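Local coordinates for protein possible thiol-disulfide isomerase (Cytophaga hutchinsonii, PDB 3HCZ) that is a thioredoxin-fold domain of a possible thiol-disulfide isomerase and probably takes part in thiol-disulfide exchange, though its function is not established, at residues A[58-61]-A[62-65]; A[134-137]-A[138-142]. All blocks are in the same frame, centred on the assembly; numbering follows the deposited sequence.

Contact 1 of 2, residues A[58-61]-A[62-65]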
loop_
_atom_site.group_PDB
_atom_site.type_symbol
_atom_site.label_atom_id
_atom_site.label_comp_id
_atom_site.label_asym_id
_atom_site.label_seq_id
_atom_site.Cartn_x
_atom_site.Cartn_y
_atom_site.Cartn_z
ATOM N N LEU A 58 2.785 -1.182 -12.777
ATOM C CA LEU A 58 2.343 -1.314 -14.152
ATOM C C LEU A 58 2.958 -2.562 -14.795
ATOM O O LEU A 58 2.278 -3.251 -15.553
ATOM C CB LEU A 58 2.712 -0.081 -14.973
ATOM C CG LEU A 58 1.937 1.185 -14.692
ATOM C CD1 LEU A 58 2.522 2.330 -15.517
ATOM C CD2 LEU A 58 0.437 1.010 -15.045
ATOM N N LYS A 59 4.226 -2.855 -14.480
ATOM C CA LYS A 59 4.951 -3.990 -15.076
ATOM C C LYS A 59 4.606 -5.348 -14.459
ATOM O O LYS A 59 4.808 -6.397 -15.083
ATOM C CB LYS A 59 6.467 -3.789 -14.963
ATOM C CG LYS A 59 6.998 -2.793 -15.944
ATOM C CD LYS A 59 8.362 -2.284 -15.502
ATOM C CE LYS A 59 8.813 -1.135 -16.411
ATOM N NZ LYS A 59 9.273 0.049 -15.593
ATOM N N ASN A 60 4.094 -5.327 -13.235
ATOM C CA ASN A 60 3.916 -6.554 -12.476
ATOM C C ASN A 60 2.464 -6.866 -12.125
ATOM O O ASN A 60 2.176 -7.941 -11.591
ATOM C CB ASN A 60 4.789 -6.512 -11.216
ATOM C CG ASN A 60 6.264 -6.597 -11.531
ATOM O OD1 ASN A 60 6.818 -7.683 -11.644
ATOM N ND2 ASN A 60 6.910 -5.461 -11.676
ATOM N N ARG A 61 1.540 -5.961 -12.426
ATOM C CA ARG A 61 0.210 -6.112 -11.883
ATOM C C ARG A 61 -0.514 -7.293 -12.479
ATOM O O ARG A 61 -1.415 -7.841 -11.849
ATOM C CB ARG A 61 -0.640 -4.858 -12.036
ATOM C CG ARG A 61 -0.883 -4.435 -13.463
ATOM C CD ARG A 61 -1.645 -3.140 -13.514
ATOM N NE ARG A 61 -1.949 -2.790 -14.881
ATOM C CZ ARG A 61 -3.149 -2.880 -15.422
ATOM N NH1 ARG A 61 -3.326 -2.543 -16.685
ATOM N NH2 ARG A 61 -4.176 -3.281 -14.687
ATOM N N ALA A 62 -0.141 -7.681 -13.691
ATOM C CA ALA A 62 -0.836 -8.794 -14.336
ATOM C C ALA A 62 -0.491 -10.156 -13.661
ATOM O O ALA A 62 -1.212 -11.152 -13.861
ATOM C CB ALA A 62 -0.573 -8.797 -15.854
ATOM N N LYS A 63 0.599 -10.173 -12.879
ATOM C CA LYS A 63 0.956 -11.250 -11.925
ATOM C C LYS A 63 -0.087 -11.443 -10.795
ATOM O O LYS A 63 0.074 -12.352 -9.962
ATOM C CB LYS A 63 2.265 -10.920 -11.208
ATOM C CG LYS A 63 3.582 -11.198 -11.916
ATOM C CD LYS A 63 4.731 -10.776 -10.959
ATOM C CE LYS A 63 6.119 -10.962 -11.558
ATOM N NZ LYS A 63 6.195 -10.411 -12.946
ATOM N N GLY A 64 -1.117 -10.589 -10.726
ATOM C CA GLY A 64 -2.104 -10.640 -9.651
ATOM C C GLY A 64 -1.772 -9.761 -8.446
ATOM O O GLY A 64 -1.944 -10.194 -7.303
ATOM N N ILE A 65 -1.331 -8.518 -8.685
ATOM C CA ILE A 65 -0.843 -7.644 -7.585
ATOM C C ILE A 65 -1.591 -6.336 -7.605
ATOM O O ILE A 65 -1.660 -5.688 -8.647
ATOM C CB ILE A 65 0.665 -7.389 -7.732
ATOM C CG1 ILE A 65 1.393 -8.725 -7.729
ATOM C CG2 ILE A 65 1.158 -6.472 -6.636
ATOM C CD1 ILE A 65 2.818 -8.665 -8.218
HETATM O O HOH W 1 1.499 -6.061 -15.666
#
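N60 and K63 each set CG beside their own backbone N and anti to the carbonyl carbon, which lays the two side chains alongside one another, pointing the same way. The lysine then runs straight to CE and bends at its last torsion (chi4 47°), turning NZ onto the amide oxygen: K63 NZ donates to N60 OD1 at 3.1 Å, tilted from the amide plane. At the other end of this amide, ND2 bonds to the carbonyl oxygen of W56, one turn back in helix 49-60, so the group is gripped at both its oxygen and its nitrogen. Past N60 the main chain leaves the helix through a short 3-10 turn. K63 N donates to N60 O over 3.0 Å, approaching from above the carbonyl plane with a bent N-H...O angle of 138°. R61 O takes two donors from one face of its plane, G64 N at 3.0 Å and I65 N at 3.2 Å, the second much the straighter. A side chain at G64 would collide with the carbonyl oxygen of K63 at this residue's positive phi. I65 swings CD1 back to 3.5 Å from N60 O, while a water joins L58 O to A62 N, bridging a span the helix no longer bonds directly. L58 O is thus met by the water, N60 O by K63 N, R61 O by G64 N and I65 N, and W56 O by the N60 amide, and the chain can turn from helix 49-60 into strand 65-71 with these polar groups paired.

Contact 2 of 2, residues A[134-137]-A[138-142]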
loop_
_atom_site.group_PDB
_atom_site.type_symbol
_atom_site.label_atom_id
_atom_site.label_comp_id
_atom_site.label_asym_id
_atom_site.label_seq_id
_atom_site.Cartn_x
_atom_site.Cartn_y
_atom_site.Cartn_z
ATOM N N LEU A 134 11.359 -5.439 -3.981
ATOM C CA LEU A 134 10.160 -6.251 -4.246
ATOM C C LEU A 134 10.329 -7.467 -5.176
ATOM O O LEU A 134 9.806 -8.557 -4.870
ATOM C CB LEU A 134 9.040 -5.365 -4.809
ATOM C CG LEU A 134 8.228 -4.524 -3.853
ATOM C CD1 LEU A 134 7.382 -3.618 -4.711
ATOM C CD2 LEU A 134 7.334 -5.424 -2.991
ATOM N N ASP A 135 11.037 -7.295 -6.302
ATOM C CA ASP A 135 11.154 -8.381 -7.273
ATOM C C ASP A 135 11.849 -9.533 -6.606
ATOM O O ASP A 135 11.391 -10.684 -6.671
ATOM C CB ASP A 135 11.957 -7.957 -8.516
ATOM C CG ASP A 135 11.110 -7.250 -9.554
ATOM O OD1 ASP A 135 9.863 -7.324 -9.499
ATOM O OD2 ASP A 135 11.710 -6.628 -10.454
ATOM N N ASP A 136 12.960 -9.232 -5.932
ATOM C CA ASP A 136 13.678 -10.281 -5.258
ATOM C C ASP A 136 12.960 -10.890 -4.097
ATOM O O ASP A 136 13.035 -12.103 -3.903
ATOM C CB ASP A 136 15.057 -9.844 -4.860
ATOM C CG ASP A 136 16.032 -10.437 -5.739
ATOM O OD1 ASP A 136 16.224 -9.906 -6.867
ATOM O OD2 ASP A 136 16.518 -11.526 -5.352
ATOM N N PHE A 137 12.271 -10.057 -3.329
ATOM C CA PHE A 137 11.457 -10.584 -2.267
ATOM C C PHE A 137 10.416 -11.584 -2.833
ATOM O O PHE A 137 10.294 -12.681 -2.302
ATOM C CB PHE A 137 10.739 -9.511 -1.449
ATOM C CG PHE A 137 9.679 -10.109 -0.584
ATOM C CD1 PHE A 137 10.031 -10.728 0.626
ATOM C CD2 PHE A 137 8.354 -10.179 -1.038
ATOM C CE1 PHE A 137 9.050 -11.369 1.419
ATOM C CE2 PHE A 137 7.370 -10.813 -0.277
ATOM C CZ PHE A 137 7.699 -11.433 0.927
ATOM N N LEU A 138 9.673 -11.213 -3.885
ATOM C CA LEU A 138 8.649 -12.147 -4.418
ATOM C C LEU A 138 9.247 -13.462 -4.942
ATOM O O LEU A 138 8.656 -14.543 -4.728
ATOM C CB LEU A 138 7.736 -11.503 -5.470
ATOM C CG LEU A 138 6.822 -10.429 -4.864
ATOM C CD1 LEU A 138 6.222 -9.589 -5.933
ATOM C CD2 LEU A 138 5.740 -11.095 -3.994
ATOM N N VAL A 139 10.409 -13.392 -5.597
ATOM C CA VAL A 139 11.065 -14.635 -6.057
ATOM C C VAL A 139 11.359 -15.563 -4.895
ATOM O O VAL A 139 10.998 -16.741 -4.944
ATOM C CB VAL A 139 12.349 -14.410 -6.889
ATOM C CG1 VAL A 139 12.951 -15.756 -7.266
ATOM C CG2 VAL A 139 12.033 -13.642 -8.152
ATOM N N GLN A 140 11.989 -15.042 -3.844
ATOM C CA GLN A 140 12.440 -15.887 -2.733
ATOM C C GLN A 140 11.251 -16.436 -1.959
ATOM O O GLN A 140 11.248 -17.606 -1.551
ATOM C CB GLN A 140 13.373 -15.141 -1.754
ATOM C CG GLN A 140 14.619 -14.404 -2.351
ATOM C CD GLN A 140 15.305 -15.116 -3.526
ATOM O OE1 GLN A 140 15.512 -14.507 -4.592
ATOM N NE2 GLN A 140 15.663 -16.397 -3.340
ATOM N N TYR A 141 10.244 -15.583 -1.769
ATOM C CA TYR A 141 9.003 -15.959 -1.076
ATOM C C TYR A 141 8.353 -17.153 -1.770
ATOM O O TYR A 141 8.037 -18.170 -1.120
ATOM C CB TYR A 141 8.017 -14.799 -1.033
ATOM C CG TYR A 141 6.712 -15.200 -0.394
ATOM C CD1 TYR A 141 6.627 -15.408 0.983
ATOM C CD2 TYR A 141 5.561 -15.393 -1.167
ATOM C CE1 TYR A 141 5.425 -15.791 1.582
ATOM C CE2 TYR A 141 4.341 -15.775 -0.577
ATOM C CZ TYR A 141 4.295 -15.976 0.789
ATOM O OH TYR A 141 3.116 -16.343 1.368
ATOM N N GLU A 142 8.204 -17.064 -3.085
ATOM C CA GLU A 142 7.550 -18.155 -3.792
ATOM C C GLU A 142 8.376 -19.442 -3.746
ATOM O O GLU A 142 7.807 -20.516 -3.533
ATOM C CB GLU A 142 7.117 -17.756 -5.197
ATOM C CG GLU A 142 6.135 -16.584 -5.137
ATOM C CD GLU A 142 5.479 -16.341 -6.439
ATOM O OE1 GLU A 142 5.908 -16.963 -7.426
ATOM O OE2 GLU A 142 4.529 -15.541 -6.493
#
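Helix 134-147, the C-terminal helix of this thioredoxin-like domain, sets F137 beside Y141 one turn further on. Both side chains put CG anti to the backbone N (chi1 167° and 177°), and they run side by side in the same direction. The two rings are near parallel but slid apart, with centroids 5.8 Å apart, so they barely overlap. What lies over the phenylalanine is instead the root of the tyrosine: Y141 CB sits above one face of the F137 ring, toward its rim, in a CH-pi contact, 3.9 Å from F137 CZ. On the neighbouring residue, L138 CD2 comes within 4.1 Å of F137 CD2, the two side chains crossing at a slant. An alanine in place of F137 would probably leave Y141 CB without its aromatic partner and L138 CD2 without its neighbour, giving the tyrosine ring more room to turn. The backbone underneath is regular alpha-helix. L138 N donates to L134 O at 2.8 Å and Y141 N to F137 O at 3.0 Å, with V139 and Q140 bonded likewise to D135 and D136. V139 CG2 also rests 3.4 Å from D135 O, and the D136 and Q140 side chains lie alongside one another. The apolar side faces the body of the domain: L134 and L138 pack on W56 of helix 49-60, F137 and Y141 reach I125 of strand 124-127, and L138 and Y141 touch Y33 of strand 33-39. D135 OD1 accepts a hydrogen bond from W56 NE1, tying helix 134-147 to helix 49-60.

How the contacts relate
Contact 1 closes well before contact 2 opens along the chain, but the fold brings their centres to about 14 Å from each other. Residues 58-65 carry the chain from the end of helix 49-60 into strand 65-71 of the mixed sheet, and residues 134-142 form the first turns of helix 134-147. The two meet directly where I65 CD1 packs against L138 CD1, 4.2 Å away, and where N60 lies against D135. W56 of helix 49-60 bonds to a residue of each contact, and Y33 of strand 33-39 borders both. Together they join the C-terminal helix to an earlier helix-strand connection of the thioredoxin-like fold.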